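Local structure of phosphate-binding protein (Xanthomonas axonopodis pv. citri, 5UB3) at residues A[8-12]-A[43-48]; A[66-72]-A[122-128]. The protein probably serves as a periplasmic sensor of the phosphonate-binding-protein family that works with a partner diguanylate cyclase, captured here with a chloride ion bound. One frame throughout, in Å; residues are numbered along the deposited sequence.

Contact 1 (A[8-12]-A[43-48])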
loop_
_atom_site.group_PDB
_atom_site.type_symbol
_atom_site.label_atom_id
_atom_site.label_comp_id
_atom_site.label_asym_id
_atom_site.label_seq_id
_atom_site.Cartn_x
_atom_site.Cartn_y
_atom_site.Cartn_z
ATOM N N GLY A 8 2.649 -11.163 -8.251
ATOM C CA GLY A 8 2.935 -9.802 -8.644
ATOM C C GLY A 8 2.766 -8.823 -7.502
ATOM O O GLY A 8 2.502 -9.193 -6.400
ATOM N N ARG A 9 2.934 -7.554 -7.841
ATOM C CA ARG A 9 2.536 -6.439 -7.034
ATOM C C ARG A 9 2.578 -5.209 -7.936
ATOM O O ARG A 9 3.198 -5.198 -9.005
ATOM C CB ARG A 9 3.475 -6.186 -5.822
ATOM C CG ARG A 9 4.910 -5.855 -6.206
ATOM C CD ARG A 9 5.657 -5.263 -5.018
ATOM N NE ARG A 9 5.238 -3.899 -4.748
ATOM C CZ ARG A 9 5.818 -3.088 -3.866
ATOM N NH1 ARG A 9 6.862 -3.500 -3.167
ATOM N NH2 ARG A 9 5.345 -1.866 -3.663
ATOM N N ILE A 10 1.933 -4.166 -7.459
ATOM C CA ILE A 10 2.063 -2.863 -8.055
ATOM C C ILE A 10 3.411 -2.347 -7.658
ATOM O O ILE A 10 3.742 -2.359 -6.475
ATOM C CB ILE A 10 0.971 -1.928 -7.511
ATOM C CG1 ILE A 10 -0.452 -2.506 -7.822
ATOM C CG2 ILE A 10 1.136 -0.538 -8.104
ATOM C CD1 ILE A 10 -1.531 -1.837 -7.005
ATOM N N SER A 11 4.177 -1.852 -8.612
ATOM C CA SER A 11 5.500 -1.454 -8.319
ATOM C C SER A 11 5.884 -0.287 -9.169
ATOM O O SER A 11 5.747 -0.341 -10.367
ATOM C CB SER A 11 6.450 -2.598 -8.615
ATOM O OG SER A 11 7.829 -2.182 -8.565
ATOM N N ASP A 12 6.489 0.698 -8.546
ATOM C CA ASP A 12 7.178 1.778 -9.281
ATOM C C ASP A 12 8.663 1.485 -9.492
ATOM O O ASP A 12 9.385 2.362 -9.895
ATOM C CB ASP A 12 7.072 3.124 -8.531
ATOM C CG ASP A 12 7.524 3.040 -7.039
ATOM O OD1 ASP A 12 8.060 1.994 -6.556
ATOM O OD2 ASP A 12 7.299 4.038 -6.312
ATOM N N LEU A 43 5.181 -11.019 -12.372
ATOM C CA LEU A 43 4.651 -9.978 -13.253
ATOM C C LEU A 43 4.125 -8.863 -12.371
ATOM O O LEU A 43 3.125 -8.999 -11.686
ATOM C CB LEU A 43 3.548 -10.474 -14.169
ATOM C CG LEU A 43 3.020 -9.483 -15.221
ATOM C CD1 LEU A 43 4.116 -8.871 -16.098
ATOM C CD2 LEU A 43 2.004 -10.132 -16.105
ATOM N N MET A 44 4.818 -7.743 -12.421
ATOM C CA MET A 44 4.445 -6.600 -11.642
ATOM C C MET A 44 3.774 -5.614 -12.585
ATOM O O MET A 44 3.763 -5.804 -13.793
ATOM C CB MET A 44 5.685 -6.008 -10.982
ATOM C CG MET A 44 6.217 -6.839 -9.853
ATOM S SD MET A 44 7.834 -6.259 -9.295
ATOM C CE MET A 44 8.894 -7.004 -10.531
ATOM N N ALA A 45 3.132 -4.601 -12.030
ATOM C CA ALA A 45 2.479 -3.626 -12.889
ATOM C C ALA A 45 2.762 -2.270 -12.359
ATOM O O ALA A 45 2.936 -2.134 -11.191
ATOM C CB ALA A 45 0.979 -3.889 -12.980
ATOM N N PRO A 46 2.813 -1.254 -13.230
ATOM C CA PRO A 46 3.099 0.124 -12.716
ATOM C C PRO A 46 2.029 0.746 -11.817
ATOM O O PRO A 46 2.338 1.632 -11.018
ATOM C CB PRO A 46 3.276 0.978 -14.006
ATOM C CG PRO A 46 2.826 0.118 -15.164
ATOM C CD PRO A 46 2.489 -1.286 -14.672
ATOM N N ASP A 47 0.787 0.306 -11.906
ATOM C CA ASP A 47 -0.274 0.938 -11.108
ATOM C C ASP A 47 -1.430 -0.017 -10.950
ATOM O O ASP A 47 -1.419 -1.093 -11.570
ATOM C CB ASP A 47 -0.717 2.260 -11.724
ATOM C CG ASP A 47 -1.101 2.106 -13.180
ATOM O OD1 ASP A 47 -1.959 1.277 -13.511
ATOM O OD2 ASP A 47 -0.472 2.777 -13.990
ATOM N N ALA A 48 -2.394 0.375 -10.112
ATOM C CA ALA A 48 -3.570 -0.436 -9.765
ATOM C C ALA A 48 -4.450 -0.766 -10.971
ATOM O O ALA A 48 -5.013 -1.879 -11.100
ATOM C CB ALA A 48 -4.399 0.251 -8.684
#
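Ile10 and Ala48 meet because Ile10 turns CG1 to the side of its backbone N (chi1 -59°) and keeps the chain extended beyond it, which carries CD1 to within 3.9 Å of Ala48 CB. The same rotation sets the other branch opposite the backbone N and over the backbone of the second loop, with Ile10 CG2 3.6 Å from Asp47 CA. One isoleucine thus spans the bend at 46-48 with both of its branches. Alongside, the backbones form a single parallel bridge, Ile10 with Ala45. Ala45 N donates to Arg9 O at 3.1 Å, and Ser11 N returns a bond to Ala45 O at 2.9 Å. Ile10 CA also brings a C-H to Ala45 O, which is therefore approached by two groups. Upstream, Gly8 CA passes 3.2 Å from Leu43 O, a backbone oxygen buried here without a hydrogen-bond partner. Met44 sets CG beside its backbone N (chi1 -73°) and runs on extended, which brings SD to 4.0 Å from Ser11 CB; its side chain runs across that of Arg9, the two CG atoms 4.0 Å apart. The Arg9 chain bends at chi3 and curls forward over its own loop: NE donates to Ile10 O at 2.8 Å from above the carbonyl plane, and NH2 adds a weak second bond to the same oxygen. Ser11 OG instead accepts from Asp13 N. The contact prolongs the parallel pairing of strands 4-8 and 39-42 into the loops at their C-terminal ends, just ahead of helices 14-28 and 48-56. His17 of the first helix touches Arg9, Ser11 and Met44, Met51 of the second lies against Ile10 and Ala45, and Glu65 at the end of strand 62-66 bonds to Ile10 N.

Contact 2 (A[66-72]-A[122-128])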
loop_
_atom_site.group_PDB
_atom_site.type_symbol
_atom_site.label_atom_id
_atom_site.label_comp_id
_atom_site.label_asym_id
_atom_site.label_seq_id
_atom_site.Cartn_x
_atom_site.Cartn_y
_atom_site.Cartn_z
ATOM N N THR A 66 -0.580 -3.487 0.005
ATOM C CA THR A 66 -1.135 -2.829 1.149
ATOM C C THR A 66 -2.635 -2.807 0.955
ATOM O O THR A 66 -3.091 -2.901 -0.130
ATOM C CB THR A 66 -0.595 -1.424 1.273
ATOM O OG1 THR A 66 -1.044 -0.709 0.130
ATOM C CG2 THR A 66 0.988 -1.453 1.356
ATOM N N THR A 67 -3.382 -2.677 2.030
ATOM C CA THR A 67 -4.805 -2.882 1.972
ATOM C C THR A 67 -5.606 -1.919 1.107
ATOM O O THR A 67 -6.589 -2.322 0.538
ATOM C CB THR A 67 -5.363 -2.932 3.382
ATOM O OG1 THR A 67 -4.877 -1.819 4.114
ATOM C CG2 THR A 67 -4.922 -4.208 4.043
ATOM N N GLY A 68 -5.226 -0.648 1.038
ATOM C CA GLY A 68 -5.866 0.283 0.140
ATOM C C GLY A 68 -5.752 -0.108 -1.333
ATOM O O GLY A 68 -6.750 -0.150 -2.043
ATOM N N ALA A 69 -4.533 -0.331 -1.819
ATOM C CA ALA A 69 -4.291 -0.844 -3.172
ATOM C C ALA A 69 -5.068 -2.076 -3.404
ATOM O O ALA A 69 -5.637 -2.330 -4.483
ATOM C CB ALA A 69 -2.807 -1.115 -3.389
ATOM N N ALA A 70 -5.088 -2.903 -2.380
ATOM C CA ALA A 70 -5.842 -4.162 -2.490
ATOM C C ALA A 70 -7.300 -3.899 -2.783
ATOM O O ALA A 70 -7.899 -4.580 -3.595
ATOM C CB ALA A 70 -5.695 -5.001 -1.228
ATOM N N MET A 71 -7.864 -2.921 -2.080
ATOM C CA MET A 71 -9.246 -2.594 -2.262
ATOM C C MET A 71 -9.485 -1.962 -3.621
ATOM O O MET A 71 -10.537 -2.210 -4.193
ATOM C CB MET A 71 -9.797 -1.752 -1.093
ATOM C CG MET A 71 -9.766 -2.511 0.229
ATOM S SD MET A 71 -10.726 -4.013 0.208
ATOM C CE MET A 71 -9.517 -5.325 -0.160
ATOM N N LEU A 72 -8.510 -1.198 -4.158
ATOM C CA LEU A 72 -8.647 -0.736 -5.544
ATOM C C LEU A 72 -8.844 -1.937 -6.463
ATOM O O LEU A 72 -9.693 -1.922 -7.381
ATOM C CB LEU A 72 -7.421 0.040 -6.027
ATOM C CG LEU A 72 -7.200 1.342 -5.305
ATOM C CD1 LEU A 72 -5.866 1.940 -5.735
ATOM C CD2 LEU A 72 -8.295 2.307 -5.629
ATOM N N SER A 122 -2.002 4.652 -6.136
ATOM C CA SER A 122 -2.051 3.317 -5.629
ATOM C C SER A 122 -1.567 3.209 -4.161
ATOM O O SER A 122 -1.685 2.138 -3.539
ATOM C CB SER A 122 -1.291 2.398 -6.620
ATOM O OG SER A 122 -1.771 2.629 -7.983
ATOM N N SER A 123 -1.106 4.313 -3.551
ATOM C CA SER A 123 -0.533 4.238 -2.220
ATOM C C SER A 123 -1.600 4.333 -1.146
ATOM O O SER A 123 -2.450 5.225 -1.146
ATOM C CB SER A 123 0.464 5.386 -2.042
ATOM O OG SER A 123 0.839 5.524 -0.709
ATOM N N THR A 124 -1.589 3.402 -0.217
ATOM C CA THR A 124 -2.561 3.417 0.898
ATOM C C THR A 124 -2.286 4.567 1.841
ATOM O O THR A 124 -3.107 5.435 2.024
ATOM C CB THR A 124 -2.529 2.080 1.695
ATOM O OG1 THR A 124 -2.854 1.036 0.801
ATOM C CG2 THR A 124 -3.550 2.064 2.764
ATOM N N SER A 125 -1.115 4.542 2.447
ATOM C CA SER A 125 -0.799 5.454 3.501
ATOM C C SER A 125 -0.371 6.799 2.948
ATOM O O SER A 125 -0.283 7.772 3.695
ATOM C CB SER A 125 0.306 4.877 4.391
ATOM O OG SER A 125 1.543 4.714 3.667
ATOM N N GLY A 126 -0.023 6.841 1.657
ATOM C CA GLY A 126 0.498 8.062 1.040
ATOM C C GLY A 126 -0.415 8.683 0.018
ATOM O O GLY A 126 -0.035 9.674 -0.637
ATOM N N TYR A 127 -1.628 8.161 -0.117
ATOM C CA TYR A 127 -2.640 8.803 -0.961
ATOM C C TYR A 127 -4.029 8.526 -0.453
ATOM O O TYR A 127 -4.794 9.425 -0.119
ATOM C CB TYR A 127 -2.508 8.356 -2.453
ATOM C CG TYR A 127 -3.504 8.950 -3.337
ATOM C CD1 TYR A 127 -3.385 10.271 -3.756
ATOM C CD2 TYR A 127 -4.609 8.231 -3.757
ATOM C CE1 TYR A 127 -4.322 10.832 -4.609
ATOM C CE2 TYR A 127 -5.542 8.774 -4.586
ATOM C CZ TYR A 127 -5.413 10.074 -5.001
ATOM O OH TYR A 127 -6.364 10.606 -5.806
ATOM N N LEU A 128 -4.372 7.265 -0.386
ATOM C CA LEU A 128 -5.775 6.914 -0.128
ATOM C C LEU A 128 -6.150 7.350 1.232
ATOM O O LEU A 128 -7.129 8.041 1.392
ATOM C CB LEU A 128 -6.023 5.417 -0.334
ATOM C CG LEU A 128 -5.876 4.983 -1.792
ATOM C CD1 LEU A 128 -5.694 3.458 -1.945
ATOM C CD2 LEU A 128 -6.952 5.497 -2.743
#
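Thr66 and Thr124 join the N-terminal ends of two helices, 67-75 and 124-136, across the interface between the two lobes of a periplasmic-binding-protein fold. Thr124 places OG1 beside its own backbone N (chi1 -60°), and Thr66 tucks OG1 between its N and carbonyl carbon (chi1 64°). The side chains slide past each other in opposite senses and the hydroxyls hydrogen-bond at 2.6 Å. Thr124 OG1 also takes weak bonds from two N-H groups of the opposing first turn, Gly68 N at 2.9 Å and Ala69 N at 3.4 Å, so this buried oxygen has one firm partner, the Thr66 hydroxyl, and two weak N-H donors. Thr124 CG2, turned opposite its backbone N, rests against Gly68, whose lack of a side chain lets the helices come this near. One turn on, Leu72 and Leu128 both swing CG beside the backbone N and reach toward each other tip to tip. Ala69 CB packs against Ser122 O at 3.4 Å. The short helical segments run 59° apart. Thr67 OG1 is bonded to Pro210 O of strand 209-217. Leu128 CD1 touches both Leu72 CD1, at 4.1 Å, and Gly68 C, at 3.6 Å.

In the fold
From the N terminus, strand 4-8 leads into 8-12, and contact 1 closes a loop through helix 14-28 and strand 39-42 when the chain returns at 43-48. After helix 48-56 and strand 62-66 the chain opens contact 2 at 66-72; its loop runs through strands 79-87, 92-100 and 115-118 before 122-128 closes it. The loops follow in series, neither nesting nor crossing. Contact 1 ties together loops of one lobe, whereas contact 2 reaches the other lobe. Their centres lie 13 Å apart, yet they touch: Ala48 N probably hydrogen-bonds to Ser122 OG at 3.2 Å, and Ile10 CD1 packs on Ala69 CB at 3.9 Å.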